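Maleylacetate reductase (Agrobacterium tumefaciens, PDB 3HL0) probably catalyses the NADH-dependent reduction of maleylacetate to 3-oxoadipate in gamma-resorcylate catabolism, as a member of the iron-containing alcohol dehydrogenase family. Local coordinates at residues G97-R109 / Y121-T133. Residues are numbered along the deposited sequence; the frame is centred on the assembly and turned at random.
Sequences GSTTGLGKAIALR and YAGSEVTPILGQT. With NAD (nicotinamide-adenine-dinucleotide), chain D.
The guanidinium of Arg109 meets the side-chain amide of Gln132 nearly at right angles, their planes 84° apart. Gln132 OE1 lies at the guanidinium edge. Arg109 NH1 donates to Gln132 OE1 at 2.9 Å. Its NH2 donates to the same oxygen from the opposite face of the amide plane. Arg109 NH1 also donates to Ala105 O, one turn back, in the guanidinium plane, which fixes the group's rotation. Ser124 CB lies over one face of the nicotinamide ring, 3.7 Å from NAD C3N. Leu130 wedges its methyls against the helix. Its CD1 packs on Gly101 O and Lys104 CB, and its CD2 on Ala105 and on Leu108 CD2. Strand 129-133 crosses helix 97-109 almost perpendicularly, at -94°.

Lys104 stretches fully beyond CG and ends among the backbone of 124-127 and the start of strand 129-133. Five oxygens share its three N-H groups, so some bonds must be bifurcated. Lys104 NZ lies 2.8 Å from each of Ser124 O, Ser124 OG and Ile129 O. It also donates to Thr127 O, from above that carbonyl's plane, and weakly to Thr127 OG1. Thr127 OG1 accepts from Ile129 N in an ST turn and donates to NAD O7N (2.6 Å). Ile129 O accepts from N7N of the NAD carboxamide. At the helix start, Gly97 N and Ser98 bind the pyrophosphate. The five oxygens satisfy the buried NZ, which probably helps to position Thr127 OG1 and Ile129 O for the carboxamide.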
loop_
_atom_site.group_PDB
_atom_site.type_symbol
_atom_site.label_atom_id
_atom_site.label_comp_id
_atom_site.label_asym_id
_atom_site.label_seq_id
_atom_site.Cartn_x
_atom_site.Cartn_y
_atom_site.Cartn_z
ATOM N N GLY A 97 3.512 11.082 3.055
ATOM C CA GLY A 97 4.091 11.011 4.381
ATOM C C GLY A 97 5.264 10.047 4.441
ATOM O O GLY A 97 6.211 10.316 5.142
ATOM N N SER A 98 5.214 8.928 3.721
ATOM C CA SER A 98 6.379 8.021 3.794
ATOM C C SER A 98 7.639 8.618 3.172
ATOM O O SER A 98 8.764 8.389 3.663
ATOM C CB SER A 98 6.047 6.662 3.169
ATOM O OG SER A 98 4.971 6.060 3.884
ATOM N N THR A 99 7.494 9.399 2.112
ATOM C CA THR A 99 8.645 10.024 1.468
ATOM C C THR A 99 9.136 11.217 2.303
ATOM O O THR A 99 10.360 11.391 2.499
ATOM C CB THR A 99 8.276 10.444 0.048
ATOM O OG1 THR A 99 7.812 9.256 -0.590
ATOM C CG2 THR A 99 9.522 10.960 -0.720
ATOM N N THR A 100 8.196 12.016 2.812
ATOM C CA THR A 100 8.559 13.089 3.735
ATOM C C THR A 100 9.298 12.533 4.926
ATOM O O THR A 100 10.321 13.132 5.355
ATOM C CB THR A 100 7.305 13.857 4.196
ATOM O OG1 THR A 100 6.642 14.304 3.017
ATOM C CG2 THR A 100 7.719 15.070 5.074
ATOM N N GLY A 101 8.840 11.381 5.448
ATOM C CA GLY A 101 9.507 10.761 6.609
ATOM C C GLY A 101 10.960 10.351 6.297
ATOM O O GLY A 101 11.859 10.576 7.097
ATOM N N LEU A 102 11.205 9.823 5.100
ATOM C CA LEU A 102 12.587 9.491 4.705
ATOM C C LEU A 102 13.468 10.751 4.679
ATOM O O LEU A 102 14.591 10.746 5.201
ATOM C CB LEU A 102 12.610 8.724 3.356
ATOM C CG LEU A 102 14.057 8.438 2.892
ATOM C CD1 LEU A 102 14.830 7.546 3.899
ATOM C CD2 LEU A 102 14.059 7.813 1.465
ATOM N N GLY A 103 12.957 11.839 4.104
ATOM C CA GLY A 103 13.734 13.089 4.072
ATOM C C GLY A 103 14.024 13.607 5.467
ATOM O O GLY A 103 15.122 14.134 5.738
ATOM N N LYS A 104 13.037 13.454 6.359
ATOM C CA LYS A 104 13.222 13.876 7.740
ATOM C C LYS A 104 14.283 13.022 8.426
ATOM O O LYS A 104 15.109 13.548 9.193
ATOM C CB LYS A 104 11.904 13.795 8.511
ATOM C CG LYS A 104 10.893 14.901 8.208
ATOM C CD LYS A 104 9.536 14.568 8.838
ATOM C CE LYS A 104 8.718 15.860 9.005
ATOM N NZ LYS A 104 7.424 15.566 9.737
ATOM N N ALA A 105 14.262 11.714 8.181
ATOM C CA ALA A 105 15.231 10.814 8.809
ATOM C C ALA A 105 16.645 11.073 8.300
ATOM O O ALA A 105 17.607 10.895 9.058
ATOM C CB ALA A 105 14.840 9.343 8.588
ATOM N N ILE A 106 16.773 11.449 7.026
ATOM C CA ILE A 106 18.080 11.830 6.458
ATOM C C ILE A 106 18.521 13.154 7.099
ATOM O O ILE A 106 19.651 13.277 7.523
ATOM C CB ILE A 106 18.010 11.965 4.904
ATOM C CG1 ILE A 106 17.768 10.602 4.267
ATOM C CG2 ILE A 106 19.281 12.635 4.342
ATOM C CD1 ILE A 106 17.319 10.695 2.787
ATOM N N ALA A 107 17.618 14.128 7.208
ATOM C CA ALA A 107 17.942 15.398 7.872
ATOM C C ALA A 107 18.406 15.187 9.320
ATOM O O ALA A 107 19.370 15.852 9.766
ATOM C CB ALA A 107 16.730 16.349 7.829
ATOM N N LEU A 108 17.765 14.277 10.041
ATOM C CA LEU A 108 18.183 13.992 11.434
ATOM C C LEU A 108 19.659 13.595 11.526
ATOM O O LEU A 108 20.348 13.933 12.492
ATOM C CB LEU A 108 17.302 12.901 12.069
ATOM C CG LEU A 108 17.596 12.426 13.490
ATOM C CD1 LEU A 108 17.326 13.556 14.487
ATOM C CD2 LEU A 108 16.692 11.259 13.796
ATOM N N ARG A 109 20.144 12.905 10.503
ATOM C CA ARG A 109 21.446 12.275 10.543
ATOM C C ARG A 109 22.521 13.114 9.868
ATOM O O ARG A 109 23.715 12.917 10.103
ATOM C CB ARG A 109 21.354 10.898 9.880
ATOM C CG ARG A 109 20.613 9.901 10.768
ATOM C CD ARG A 109 20.105 8.719 9.989
ATOM N NE ARG A 109 19.563 7.704 10.881
ATOM C CZ ARG A 109 18.295 7.662 11.308
ATOM N NH1 ARG A 109 17.414 8.583 10.954
ATOM N NH2 ARG A 109 17.898 6.692 12.114
ATOM N N TYR A 121 -2.369 14.134 1.513
ATOM C CA TYR A 121 -2.923 15.069 2.478
ATOM C C TYR A 121 -2.426 14.826 3.898
ATOM O O TYR A 121 -2.957 15.363 4.854
ATOM C CB TYR A 121 -4.459 15.018 2.417
ATOM C CG TYR A 121 -4.989 15.276 0.990
ATOM C CD1 TYR A 121 -4.467 16.321 0.200
ATOM C CD2 TYR A 121 -5.984 14.451 0.435
ATOM C CE1 TYR A 121 -4.928 16.541 -1.092
ATOM C CE2 TYR A 121 -6.449 14.648 -0.858
ATOM C CZ TYR A 121 -5.916 15.708 -1.618
ATOM O OH TYR A 121 -6.401 15.876 -2.888
ATOM N N ALA A 122 -1.382 14.030 4.032
ATOM C CA ALA A 122 -0.873 13.630 5.374
ATOM C C ALA A 122 -0.406 14.808 6.231
ATOM O O ALA A 122 -0.560 14.774 7.460
ATOM C CB ALA A 122 0.315 12.611 5.209
ATOM N N GLY A 123 0.214 15.818 5.594
ATOM C CA GLY A 123 0.593 17.013 6.367
ATOM C C GLY A 123 1.936 16.962 7.084
ATOM O O GLY A 123 2.288 17.927 7.759
ATOM N N SER A 124 2.678 15.849 6.951
ATOM C CA SER A 124 4.008 15.698 7.638
ATOM C C SER A 124 4.970 16.818 7.277
ATOM O O SER A 124 5.876 17.164 8.077
ATOM C CB SER A 124 4.630 14.388 7.181
ATOM O OG SER A 124 5.828 14.105 7.911
ATOM N N GLU A 125 4.810 17.364 6.071
ATOM C CA GLU A 125 5.701 18.423 5.551
ATOM C C GLU A 125 5.822 19.675 6.445
ATOM O O GLU A 125 6.807 20.443 6.305
ATOM C CB GLU A 125 5.314 18.819 4.138
ATOM C CG GLU A 125 3.908 19.419 4.075
ATOM C CD GLU A 125 2.775 18.394 3.857
ATOM O OE1 GLU A 125 2.958 17.168 4.038
ATOM O OE2 GLU A 125 1.669 18.855 3.502
ATOM N N VAL A 126 4.827 19.896 7.320
ATOM C CA VAL A 126 4.872 21.048 8.240
ATOM C C VAL A 126 4.799 20.635 9.706
ATOM O O VAL A 126 4.334 21.394 10.581
ATOM C CB VAL A 126 3.777 22.120 7.928
ATOM C CG1 VAL A 126 4.127 22.902 6.629
ATOM C CG2 VAL A 126 2.407 21.447 7.839
ATOM N N THR A 127 5.322 19.445 9.996
ATOM C CA THR A 127 5.448 19.044 11.389
ATOM C C THR A 127 6.890 18.686 11.737
ATOM O O THR A 127 7.680 18.288 10.862
ATOM C CB THR A 127 4.574 17.799 11.775
ATOM O OG1 THR A 127 5.302 16.600 11.462
ATOM C CG2 THR A 127 3.216 17.826 11.134
ATOM N N PRO A 128 7.256 18.807 13.021
ATOM C CA PRO A 128 8.607 18.440 13.431
ATOM C C PRO A 128 8.676 16.977 13.931
ATOM O O PRO A 128 9.628 16.613 14.631
ATOM C CB PRO A 128 8.896 19.426 14.570
ATOM C CG PRO A 128 7.554 19.525 15.260
ATOM C CD PRO A 128 6.537 19.518 14.099
ATOM N N ILE A 129 7.682 16.159 13.551
ATOM C CA ILE A 129 7.556 14.798 14.092
ATOM C C ILE A 129 8.117 13.764 13.113
ATOM O O ILE A 129 7.885 13.872 11.898
ATOM C CB ILE A 129 6.060 14.495 14.350
ATOM C CG1 ILE A 129 5.431 15.585 15.239
ATOM C CG2 ILE A 129 5.879 13.141 14.983
ATOM C CD1 ILE A 129 3.853 15.589 15.159
ATOM N N LEU A 130 8.862 12.773 13.625
ATOM C CA LEU A 130 9.377 11.703 12.769
ATOM C C LEU A 130 9.131 10.330 13.424
ATOM O O LEU A 130 9.520 10.134 14.567
ATOM C CB LEU A 130 10.890 11.906 12.524
ATOM C CG LEU A 130 11.605 10.725 11.864
ATOM C CD1 LEU A 130 11.094 10.436 10.434
ATOM C CD2 LEU A 130 13.136 10.968 11.882
ATOM N N GLY A 131 8.460 9.433 12.700
ATOM C CA GLY A 131 8.284 8.024 13.098
ATOM C C GLY A 131 9.237 7.148 12.292
ATOM O O GLY A 131 9.442 7.378 11.097
ATOM N N GLN A 132 9.861 6.170 12.969
ATOM C CA GLN A 132 10.785 5.260 12.306
ATOM C C GLN A 132 10.520 3.843 12.800
ATOM O O GLN A 132 9.858 3.659 13.813
ATOM C CB GLN A 132 12.243 5.654 12.582
ATOM C CG GLN A 132 12.564 7.103 12.200
ATOM C CD GLN A 132 13.978 7.483 12.521
ATOM O OE1 GLN A 132 14.906 7.245 11.736
ATOM N NE2 GLN A 132 14.168 8.087 13.684
ATOM N N THR A 133 10.997 2.855 12.064
ATOM C CA THR A 133 10.901 1.469 12.515
ATOM C C THR A 133 12.317 1.005 12.734
ATOM O O THR A 133 13.148 1.107 11.848
ATOM C CB THR A 133 10.181 0.587 11.483
ATOM O OG1 THR A 133 8.875 1.128 11.271
ATOM C CG2 THR A 133 10.018 -0.858 12.005
HETATM P PA NAD D . 2.299 7.154 1.802
HETATM O O1A NAD D . 3.310 8.247 1.779
HETATM O O2A NAD D . 2.625 5.919 2.551
HETATM O O5B NAD D . 1.803 6.898 0.308
HETATM C C5B NAD D . 1.048 5.714 0.030
HETATM C C4B NAD D . 1.285 5.355 -1.430
HETATM O O4B NAD D . 0.677 6.349 -2.254
HETATM C C3B NAD D . 2.785 5.303 -1.776
HETATM O O3B NAD D . 3.106 4.164 -2.596
HETATM C C2B NAD D . 2.971 6.597 -2.537
HETATM O O2B NAD D . 4.028 6.546 -3.473
HETATM C C1B NAD D . 1.613 6.787 -3.228
HETATM N N9A NAD D . 1.325 8.199 -3.576
HETATM C C8A NAD D . 1.398 9.296 -2.738
HETATM N N7A NAD D . 1.048 10.401 -3.435
HETATM C C5A NAD D . 0.761 10.044 -4.725
HETATM C C6A NAD D . 0.367 10.777 -5.844
HETATM N N6A NAD D . -0.101 12.051 -5.790
HETATM N N1A NAD D . 0.177 10.054 -7.022
HETATM C C2A NAD D . 0.346 8.687 -7.062
HETATM N N3A NAD D . 0.724 7.961 -5.963
HETATM C C4A NAD D . 0.930 8.652 -4.802
HETATM O O3 NAD D . 0.912 7.658 2.505
HETATM P PN NAD D . 0.627 8.882 3.532
HETATM O O1N NAD D . -0.705 8.561 4.125
HETATM O O2N NAD D . 0.821 10.105 2.756
HETATM O O5D NAD D . 1.734 8.763 4.680
HETATM C C5D NAD D . 1.642 7.802 5.728
HETATM C C4D NAD D . 2.966 7.846 6.492
HETATM O O4D NAD D . 3.198 9.187 6.898
HETATM C C3D NAD D . 2.859 7.021 7.768
HETATM O O3D NAD D . 4.156 6.467 8.037
HETATM C C2D NAD D . 2.486 8.054 8.804
HETATM O O2D NAD D . 2.810 7.692 10.147
HETATM C C1D NAD D . 3.277 9.254 8.316
HETATM N N1N NAD D . 2.749 10.531 8.778
HETATM C C2N NAD D . 3.584 11.298 9.532
HETATM C C3N NAD D . 3.133 12.517 9.995
HETATM C C7N NAD D . 4.132 13.276 10.768
HETATM O O7N NAD D . 3.722 14.498 11.142
HETATM N N7N NAD D . 5.349 12.760 11.068
HETATM C C4N NAD D . 1.830 13.034 9.674
HETATM C C5N NAD D . 0.990 12.226 8.903
HETATM C C6N NAD D . 1.461 10.975 8.468
HETATM O O HOH W 1 6.449 11.687 7.608
HETATM O O HOH W 2 4.010 14.636 3.585
#